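PDB 6EDK: formyltransferase PseJ from Anoxybacillus kamchatkensis G10, which is a formyltransferase-family protein that binds 1YA in a pocket. Local coordinates for residues A[99-109]-A[183-194]. Residues are numbered along the deposited sequence; the frame is centred on the assembly and turned at random.
Sequences PWNKGADPNLW and GSYHKLKDKEKY. With 1YA (N-{4-[{[(6S)-2-amino-4-oxo-3,4,5,6,7,8-hexahydropteridin-6-yl]methyl}(formyl)amino]benzoyl}-L-glutamic acid), chain D.
Trp109 lays its indole over the imidazole of His186, the five-membered ring face to face with it, centroids 3.5 Å apart and planes only 7° from parallel. Flat aromatic rings suit this place because their faces can lie against each other, and each residue's CB adds a CH-pi contact over the other's ring. The imidazole is held at both nitrogens: ND1 meets a water that also donates to Lys102 O and Ala104 O, and NE2 is hydrogen-bonded to Glu113, which together fix the ring's rotation. At the far rim of the indole, Trp109 CH2 lies 3.7 Å from Tyr194 CE2, completing an aromatic cluster. Trp109 NE1 donates to a second water, which lies within hydrogen-bonding distance of Asp105 OD2 and Lys187 O.

Asp105 OD2 forms a salt bridge with Lys191 NZ at 2.7 Å, met on the syn side but 28° out of the carboxylate plane. Lys191 CG sits between its backbone N and carbonyl carbon (chi1 63°), and the chain runs extended until it bends at chi4, where NZ also reaches Leu188 O.

The backbones pair in parallel through strands 102-103 and 185-186: His186 N donates to Lys102 O, and Ala104 N to His186 O (3.0 Å). Gly103 suits its place because its backbone angles by themselves call for glycine, and its CA packs against His186 O and Tyr185 CE1. Just before the strands, the small hydroxyl of Ser184 accepts from Asn101 N (OG to N, 2.8 Å), while Ser184 N bonds to Pro99 O, which Lys102 NZ also grips in the carbonyl plane.

Leu188 N donates to O2 of 1YA (2.8 Å). A two-stranded parallel sheet thus ties the segment leading into helix 106-112 to the C-terminal part of this formyltransferase-family chain, and places Tyr185, Lys187 and Leu188 beside the glutamate end of 1YA.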
ATOM      1  N   PRO A  99     -11.864   0.815  -3.183  1.00 27.98           N
ATOM      2  CA  PRO A  99     -11.557  -0.363  -3.996  1.00 29.79           C
ATOM      3  C   PRO A  99     -11.042  -0.168  -5.402  1.00 29.27           C
ATOM      4  O   PRO A  99     -10.829  -1.164  -6.099  1.00 30.60           O
ATOM      5  CB  PRO A  99     -12.926  -1.077  -4.059  1.00 32.99           C
ATOM      6  CG  PRO A  99     -13.903   0.095  -4.115  1.00 31.85           C
ATOM      7  CD  PRO A  99     -13.314   1.091  -3.131  1.00 31.74           C
ATOM      8  N   TRP A 100     -10.821   1.074  -5.842  1.00 27.18           N
ATOM      9  CA  TRP A 100     -10.293   1.295  -7.187  1.00 24.48           C
ATOM     10  C   TRP A 100      -8.807   0.989  -7.223  1.00 25.80           C
ATOM     11  O   TRP A 100      -8.079   1.216  -6.248  1.00 26.70           O
ATOM     12  CB  TRP A 100     -10.570   2.757  -7.645  1.00 24.73           C
ATOM     13  CG  TRP A 100     -12.015   2.998  -7.839  1.00 26.93           C
ATOM     14  CD1 TRP A 100     -12.730   2.739  -8.982  1.00 28.60           C
ATOM     15  CD2 TRP A 100     -12.946   3.477  -6.878  1.00 26.07           C
ATOM     16  NE1 TRP A 100     -14.047   3.036  -8.770  1.00 28.34           N
ATOM     17  CE2 TRP A 100     -14.210   3.486  -7.484  1.00 27.74           C
ATOM     18  CE3 TRP A 100     -12.827   3.913  -5.535  1.00 26.75           C
ATOM     19  CZ2 TRP A 100     -15.372   3.898  -6.819  1.00 27.04           C
ATOM     20  CZ3 TRP A 100     -13.959   4.325  -4.874  1.00 26.45           C
ATOM     21  CH2 TRP A 100     -15.223   4.316  -5.492  1.00 28.23           C
ATOM     22  N   ASN A 101      -8.356   0.428  -8.332  1.00 26.40           N
ATOM     23  CA  ASN A 101      -6.928   0.220  -8.591  1.00 26.62           C
ATOM     24  C   ASN A 101      -6.254  -0.658  -7.567  1.00 29.89           C
ATOM     25  O   ASN A 101      -5.136  -0.392  -7.137  1.00 26.61           O
ATOM     26  CB  ASN A 101      -6.207   1.561  -8.753  1.00 26.63           C
ATOM     27  CG  ASN A 101      -6.948   2.470  -9.721  1.00 28.90           C
ATOM     28  OD1 ASN A 101      -7.363   3.623  -9.403  1.00 32.33           O
ATOM     29  ND2 ASN A 101      -7.164   1.956 -10.907  1.00 27.24           N
ATOM     30  N   LYS A 102      -6.924  -1.760  -7.209  1.00 27.93           N
ATOM     31  CA  LYS A 102      -6.214  -2.894  -6.658  1.00 28.78           C
ATOM     32  C   LYS A 102      -5.140  -3.372  -7.627  1.00 29.46           C
ATOM     33  O   LYS A 102      -5.228  -3.188  -8.834  1.00 30.53           O
ATOM     34  CB  LYS A 102      -7.177  -4.054  -6.326  1.00 30.86           C
ATOM     35  CG  LYS A 102      -8.248  -3.816  -5.333  1.00 31.91           C
ATOM     36  CD  LYS A 102      -9.277  -4.978  -5.370  1.00 34.88           C
ATOM     37  CE  LYS A 102     -10.565  -4.559  -6.069  1.00 43.57           C
ATOM     38  NZ  LYS A 102     -11.561  -4.032  -5.019  1.00 49.06           N
ATOM     39  N   GLY A 103      -4.073  -3.932  -7.069  1.00 31.39           N
ATOM     40  CA  GLY A 103      -3.007  -4.464  -7.893  1.00 34.88           C
ATOM     41  C   GLY A 103      -1.942  -3.491  -8.341  1.00 34.98           C
ATOM     42  O   GLY A 103      -1.529  -2.605  -7.603  1.00 33.83           O
ATOM     43  N   ALA A 104      -1.527  -3.621  -9.589  1.00 34.91           N
ATOM     44  CA  ALA A 104      -0.337  -2.988 -10.106  1.00 36.27           C
ATOM     45  C   ALA A 104      -0.598  -1.614 -10.714  1.00 33.43           C
ATOM     46  O   ALA A 104      -1.703  -1.304 -11.173  1.00 32.41           O
ATOM     47  CB  ALA A 104       0.288  -3.901 -11.173  1.00 40.13           C
ATOM     48  N   ASP A 105       0.449  -0.788 -10.703  1.00 32.91           N
ATOM     49  CA  ASP A 105       0.444   0.521 -11.348  1.00 30.78           C
ATOM     50  C   ASP A 105      -0.811   1.349 -11.022  1.00 27.77           C
ATOM     51  O   ASP A 105      -1.429   1.936 -11.903  1.00 27.31           O
ATOM     52  CB  ASP A 105       0.580   0.363 -12.848  1.00 32.60           C
ATOM     53  CG  ASP A 105       1.824  -0.445 -13.221  1.00 40.90           C
ATOM     54  OD1 ASP A 105       2.906  -0.082 -12.746  1.00 39.70           O
ATOM     55  OD2 ASP A 105       1.702  -1.429 -13.973  1.00 41.66           O
ATOM     56  N   PRO A 106      -1.185   1.447  -9.743  1.00 27.15           N
ATOM     57  CA  PRO A 106      -2.442   2.128  -9.463  1.00 25.02           C
ATOM     58  C   PRO A 106      -2.437   3.586  -9.877  1.00 26.21           C
ATOM     59  O   PRO A 106      -3.487   4.092 -10.291  1.00 28.46           O
ATOM     60  CB  PRO A 106      -2.641   1.980  -7.955  1.00 24.20           C
ATOM     61  CG  PRO A 106      -1.227   1.674  -7.437  1.00 29.14           C
ATOM     62  CD  PRO A 106      -0.566   0.879  -8.545  1.00 27.16           C
ATOM     63  N   ASN A 107      -1.301   4.278  -9.779  1.00 25.20           N
ATOM     64  CA  ASN A 107      -1.299   5.695 -10.146  1.00 26.02           C
ATOM     65  C   ASN A 107      -1.609   5.853 -11.623  1.00 26.98           C
ATOM     66  O   ASN A 107      -2.445   6.670 -12.020  1.00 27.25           O
ATOM     67  CB  ASN A 107       0.051   6.304  -9.795  1.00 23.88           C
ATOM     68  CG  ASN A 107       0.151   7.791 -10.093  1.00 25.02           C
ATOM     69  OD1 ASN A 107      -0.698   8.602  -9.683  1.00 29.96           O
ATOM     70  ND2 ASN A 107       1.216   8.167 -10.792  1.00 28.68           N
ATOM     71  N   LEU A 108      -0.907   5.098 -12.459  1.00 27.95           N
ATOM     72  CA  LEU A 108      -1.190   5.164 -13.899  1.00 26.16           C
ATOM     73  C   LEU A 108      -2.644   4.823 -14.208  1.00 26.88           C
ATOM     74  O   LEU A 108      -3.312   5.547 -14.948  1.00 27.82           O
ATOM     75  CB  LEU A 108      -0.237   4.238 -14.628  1.00 27.52           C
ATOM     76  CG  LEU A 108      -0.521   4.087 -16.163  1.00 31.25           C
ATOM     77  CD1 LEU A 108      -0.313   5.418 -16.835  1.00 29.43           C
ATOM     78  CD2 LEU A 108       0.508   3.054 -16.677  1.00 37.87           C
ATOM     79  N   TRP A 109      -3.163   3.744 -13.644  1.00 28.53           N
ATOM     80  CA  TRP A 109      -4.523   3.328 -13.971  1.00 30.91           C
ATOM     81  C   TRP A 109      -5.568   4.307 -13.477  1.00 30.25           C
ATOM     82  O   TRP A 109      -6.646   4.426 -14.092  1.00 29.94           O
ATOM     83  CB  TRP A 109      -4.814   1.943 -13.416  1.00 32.19           C
ATOM     84  CG  TRP A 109      -4.189   0.913 -14.235  1.00 31.97           C
ATOM     85  CD1 TRP A 109      -3.092   0.178 -13.935  1.00 35.00           C
ATOM     86  CD2 TRP A 109      -4.607   0.524 -15.537  1.00 34.68           C
ATOM     87  NE1 TRP A 109      -2.788  -0.672 -14.999  1.00 38.84           N
ATOM     88  CE2 TRP A 109      -3.703  -0.457 -15.994  1.00 38.44           C
ATOM     89  CE3 TRP A 109      -5.664   0.932 -16.380  1.00 38.09           C
ATOM     90  CZ2 TRP A 109      -3.827  -1.074 -17.268  1.00 41.15           C
ATOM     91  CZ3 TRP A 109      -5.777   0.319 -17.643  1.00 42.56           C
ATOM     92  CH2 TRP A 109      -4.842  -0.668 -18.060  1.00 40.84           C
ATOM     93  N   GLY A 183     -15.010  -1.017  -7.551  1.00 34.38           N
ATOM     94  CA  GLY A 183     -13.610  -0.685  -7.850  1.00 31.85           C
ATOM     95  C   GLY A 183     -13.056  -1.415  -9.073  1.00 33.76           C
ATOM     96  O   GLY A 183     -13.730  -1.713 -10.012  1.00 37.52           O
ATOM     97  N   SER A 184     -11.760  -1.721  -8.994  1.00 30.74           N
ATOM     98  CA  SER A 184     -11.040  -2.281 -10.158  1.00 34.39           C
ATOM     99  C   SER A 184      -9.769  -2.997  -9.699  1.00 33.71           C
ATOM    100  O   SER A 184      -9.330  -2.841  -8.565  1.00 31.38           O
ATOM    101  CB  SER A 184     -10.685  -1.213 -11.157  1.00 37.58           C
ATOM    102  OG  SER A 184      -9.943  -0.177 -10.532  1.00 35.20           O
ATOM    103  N   TYR A 185      -9.192  -3.781 -10.601  1.00 33.00           N
ATOM    104  CA  TYR A 185      -7.980  -4.547 -10.352  1.00 37.03           C
ATOM    105  C   TYR A 185      -7.165  -4.630 -11.625  1.00 39.37           C
ATOM    106  O   TYR A 185      -7.757  -4.783 -12.701  1.00 38.40           O
ATOM    107  CB  TYR A 185      -8.297  -5.950  -9.875  1.00 37.52           C
ATOM    108  CG  TYR A 185      -7.042  -6.823  -9.817  1.00 40.72           C
ATOM    109  CD1 TYR A 185      -6.220  -6.799  -8.718  1.00 40.68           C
ATOM    110  CD2 TYR A 185      -6.685  -7.647 -10.885  1.00 43.16           C
ATOM    111  CE1 TYR A 185      -5.070  -7.569  -8.660  1.00 42.42           C
ATOM    112  CE2 TYR A 185      -5.544  -8.421 -10.836  1.00 49.89           C
ATOM    113  CZ  TYR A 185      -4.739  -8.389  -9.719  1.00 53.15           C
ATOM    114  OH  TYR A 185      -3.588  -9.161  -9.644  1.00 58.05           O
ATOM    115  N   HIS A 186      -5.832  -4.487 -11.510  1.00 39.21           N
ATOM    116  CA  HIS A 186      -4.944  -4.601 -12.651  1.00 37.76           C
ATOM    117  C   HIS A 186      -3.731  -5.455 -12.303  1.00 39.57           C
ATOM    118  O   HIS A 186      -3.253  -5.459 -11.184  1.00 37.06           O
ATOM    119  CB  HIS A 186      -4.459  -3.241 -13.177  1.00 35.47           C
ATOM    120  CG  HIS A 186      -5.574  -2.279 -13.396  1.00 38.77           C
ATOM    121  ND1 HIS A 186      -6.074  -1.475 -12.391  1.00 36.93           N
ATOM    122  CD2 HIS A 186      -6.327  -2.039 -14.493  1.00 40.57           C
ATOM    123  CE1 HIS A 186      -7.078  -0.759 -12.875  1.00 37.78           C
ATOM    124  NE2 HIS A 186      -7.267  -1.096 -14.136  1.00 39.20           N
ATOM    125  N   LYS A 187      -3.233  -6.178 -13.294  1.00 41.51           N
ATOM    126  CA  LYS A 187      -1.961  -6.883 -13.252  1.00 44.25           C
ATOM    127  C   LYS A 187      -0.900  -6.025 -13.927  1.00 40.17           C
ATOM    128  O   LYS A 187      -1.200  -5.104 -14.705  1.00 40.66           O
ATOM    129  CB  LYS A 187      -2.023  -8.234 -13.999  1.00 56.18           C
ATOM    130  CG  LYS A 187      -3.129  -9.173 -13.617  1.00 69.27           C
ATOM    131  CD  LYS A 187      -3.495 -10.080 -14.815  1.00 74.53           C
ATOM    132  CE  LYS A 187      -3.819 -11.521 -14.403  1.00 86.05           C
ATOM    133  NZ  LYS A 187      -4.899 -11.673 -13.365  1.00 84.66           N
ATOM    134  N   LEU A 188       0.365  -6.373 -13.669  1.00 43.86           N
ATOM    135  CA  LEU A 188       1.458  -5.581 -14.223  1.00 45.84           C
ATOM    136  C   LEU A 188       1.412  -5.524 -15.742  1.00 49.87           C
ATOM    137  O   LEU A 188       1.742  -4.497 -16.336  1.00 47.12           O
ATOM    138  CB  LEU A 188       2.792  -6.158 -13.744  1.00 50.28           C
ATOM    139  CG  LEU A 188       3.962  -5.181 -13.685  1.00 59.75           C
ATOM    140  CD1 LEU A 188       3.786  -4.151 -12.577  1.00 49.48           C
ATOM    141  CD2 LEU A 188       5.281  -5.951 -13.493  1.00 64.53           C
ATOM    142  N   LYS A 189       0.962  -6.594 -16.389  1.00 54.57           N
ATOM    143  CA  LYS A 189       1.005  -6.642 -17.842  1.00 57.96           C
ATOM    144  C   LYS A 189      -0.094  -5.834 -18.507  1.00 52.75           C
ATOM    145  O   LYS A 189       0.036  -5.529 -19.692  1.00 53.17           O
ATOM    146  CB  LYS A 189       0.956  -8.104 -18.297  1.00 68.75           C
ATOM    147  CG  LYS A 189       2.303  -8.861 -18.148  1.00 78.30           C
ATOM    148  CD  LYS A 189       3.312  -8.536 -19.282  1.00 83.74           C
ATOM    149  CE  LYS A 189       2.672  -8.654 -20.673  1.00 85.97           C
ATOM    150  NZ  LYS A 189       3.646  -8.893 -21.762  1.00 86.81           N
ATOM    151  N   ASP A 190      -1.142  -5.428 -17.771  1.00 44.33           N
ATOM    152  CA  ASP A 190      -2.280  -4.763 -18.371  1.00 41.13           C
ATOM    153  C   ASP A 190      -1.939  -3.439 -18.999  1.00 38.90           C
ATOM    154  O   ASP A 190      -2.659  -3.005 -19.909  1.00 44.60           O
ATOM    155  CB  ASP A 190      -3.386  -4.596 -17.312  1.00 45.28           C
ATOM    156  CG  ASP A 190      -3.951  -5.918 -16.840  1.00 55.61           C
ATOM    157  OD1 ASP A 190      -3.637  -6.938 -17.468  1.00 57.12           O
ATOM    158  OD2 ASP A 190      -4.700  -5.955 -15.842  1.00 52.15           O
ATOM    159  N   LYS A 191      -0.863  -2.780 -18.568  1.00 36.11           N
ATOM    160  CA  LYS A 191      -0.530  -1.473 -19.119  1.00 42.21           C
ATOM    161  C   LYS A 191       0.169  -1.518 -20.488  1.00 46.90           C
ATOM    162  O   LYS A 191       0.333  -0.455 -21.130  1.00 44.15           O
ATOM    163  CB  LYS A 191       0.364  -0.715 -18.123  1.00 41.22           C
ATOM    164  CG  LYS A 191       1.696  -1.320 -17.824  1.00 41.65           C
ATOM    165  CD  LYS A 191       2.571  -0.306 -17.058  1.00 46.10           C
ATOM    166  CE  LYS A 191       3.891  -0.885 -16.546  1.00 46.91           C
ATOM    167  NZ  LYS A 191       3.685  -2.053 -15.663  1.00 44.01           N
ATOM    168  N   GLU A 192       0.536  -2.703 -20.986  1.00 58.38           N
ATOM    169  CA  GLU A 192       1.364  -2.767 -22.201  1.00 60.44           C
ATOM    170  C   GLU A 192       0.738  -2.040 -23.387  1.00 55.87           C
ATOM    171  O   GLU A 192       1.422  -1.305 -24.102  1.00 57.27           O
ATOM    172  CB  GLU A 192       1.636  -4.224 -22.562  1.00 68.03           C
ATOM    173  CG  GLU A 192       2.788  -4.842 -21.773  1.00 76.36           C
ATOM    174  CD  GLU A 192       4.141  -4.248 -22.166  1.00 81.66           C
ATOM    175  OE1 GLU A 192       4.519  -4.295 -23.374  1.00 77.50           O
ATOM    176  OE2 GLU A 192       4.819  -3.712 -21.258  1.00 86.43           O
ATOM    177  N   LYS A 193      -0.555  -2.214 -23.618  1.00 51.56           N
ATOM    178  CA  LYS A 193      -1.122  -1.557 -24.790  1.00 53.18           C
ATOM    179  C   LYS A 193      -1.209  -0.045 -24.658  1.00 58.19           C
ATOM    180  O   LYS A 193      -1.617   0.620 -25.618  1.00 55.56           O
ATOM    181  CB  LYS A 193      -2.506  -2.124 -25.105  1.00 56.84           C
ATOM    182  CG  LYS A 193      -3.494  -2.081 -23.959  1.00 65.62           C
ATOM    183  CD  LYS A 193      -4.445  -3.267 -24.009  1.00 77.19           C
ATOM    184  CE  LYS A 193      -5.360  -3.199 -25.225  1.00 90.46           C
ATOM    185  NZ  LYS A 193      -6.207  -1.966 -25.221  1.00 90.88           N
ATOM    186  N   TYR A 194      -0.838   0.521 -23.507  1.00 55.09           N
ATOM    187  CA  TYR A 194      -0.899   1.961 -23.313  1.00 51.48           C
ATOM    188  C   TYR A 194       0.467   2.604 -23.201  1.00 46.08           C
ATOM    189  O   TYR A 194       0.557   3.846 -23.229  1.00 44.59           O
ATOM    190  CB  TYR A 194      -1.739   2.263 -22.054  1.00 46.64           C
ATOM    191  CG  TYR A 194      -3.169   1.801 -22.192  1.00 46.20           C
ATOM    192  CD1 TYR A 194      -4.067   2.513 -22.972  1.00 52.30           C
ATOM    193  CD2 TYR A 194      -3.627   0.661 -21.557  1.00 47.96           C
ATOM    194  CE1 TYR A 194      -5.390   2.104 -23.103  1.00 49.65           C
ATOM    195  CE2 TYR A 194      -4.960   0.252 -21.687  1.00 47.40           C
ATOM    196  CZ  TYR A 194      -5.817   0.975 -22.467  1.00 50.68           C
ATOM    197  OH  TYR A 194      -7.131   0.590 -22.618  1.00 57.83           O
TER
HETATM  198  N1  1YA D 303      -0.378 -10.362  -0.006  1.00 34.63           N
HETATM  199  C2  1YA D 303      -1.791 -10.639   0.332  1.00 38.01           C
HETATM  200  NA2 1YA D 303      -2.224 -11.997   0.615  1.00 40.92           N
HETATM  201  N3  1YA D 303      -2.835  -9.555   0.444  1.00 40.01           N
HETATM  202  C4  1YA D 303      -2.498  -8.156   0.150  1.00 40.43           C
HETATM  203  O4  1YA D 303      -3.386  -7.333   0.242  1.00 35.42           O
HETATM  204  C4A 1YA D 303      -1.075  -7.884  -0.202  1.00 38.19           C
HETATM  205  N5  1YA D 303      -0.691  -6.581  -0.411  1.00 35.33           N
HETATM  206  C6  1YA D 303       0.625  -6.437  -1.221  1.00 39.24           C
HETATM  207  C7  1YA D 303       1.645  -7.258  -0.831  1.00 38.22           C
HETATM  208  N8  1YA D 303       1.287  -8.759  -0.561  1.00 33.41           N
HETATM  209  C8A 1YA D 303       0.007  -8.992  -0.249  1.00 33.32           C
HETATM  210  C9  1YA D 303       0.207  -6.707  -2.685  1.00 49.91           C
HETATM  211  N10 1YA D 303       1.307  -6.496  -3.645  1.00 55.17           N
HETATM  212  C11 1YA D 303       1.750  -9.247  -6.833  1.00 78.35           C
HETATM  213  C12 1YA D 303       2.802  -9.083  -5.947  1.00 67.86           C
HETATM  214  C13 1YA D 303       2.662  -8.195  -4.886  1.00 62.57           C
HETATM  215  C14 1YA D 303       1.485  -7.480  -4.752  1.00 60.77           C
HETATM  216  C15 1YA D 303       0.443  -7.640  -5.647  1.00 72.80           C
HETATM  217  C16 1YA D 303       0.580  -8.531  -6.698  1.00 77.52           C
HETATM  218  C17 1YA D 303       1.866 -10.211  -8.040  1.00 92.45           C
HETATM  219  N   1YA D 303       1.407  -9.626  -9.326  1.00103.66           N
HETATM  220  CA  1YA D 303       1.428 -10.350 -10.623  1.00107.69           C
HETATM  221  CB  1YA D 303       0.393 -11.502 -10.605  1.00111.91           C
HETATM  222  CG  1YA D 303      -0.696 -11.311  -9.536  1.00112.08           C
HETATM  223  CD  1YA D 303      -1.913 -12.224  -9.771  1.00117.65           C
HETATM  224  OE1 1YA D 303      -2.977 -12.046  -9.116  1.00120.36           O
HETATM  225  OE2 1YA D 303      -1.846 -13.152 -10.619  1.00122.97           O
HETATM  226  CT  1YA D 303       1.140  -9.339 -11.763  1.00 98.62           C
HETATM  227  O2  1YA D 303       0.875  -8.121 -11.527  1.00 84.54           O
HETATM  228  O1  1YA D 303       1.172  -9.717 -12.959  1.00 98.43           O
HETATM  229  C18 1YA D 303       2.181  -5.332  -3.606  1.00 58.01           C
HETATM  230  O5  1YA D 303       2.061  -4.516  -2.756  1.00 51.55           O
HETATM  231  O   1YA D 303       2.307 -11.299  -7.925  1.00 93.83           O
HETATM  232  O   HOH W   1      -9.710   1.912 -12.230  1.00 37.52           O
HETATM  233  O   HOH W   2      -4.238  -1.021 -10.380  1.00 31.70           O
HETATM  234  O   HOH W   3      -0.443  -2.409 -15.244  1.00 39.18           O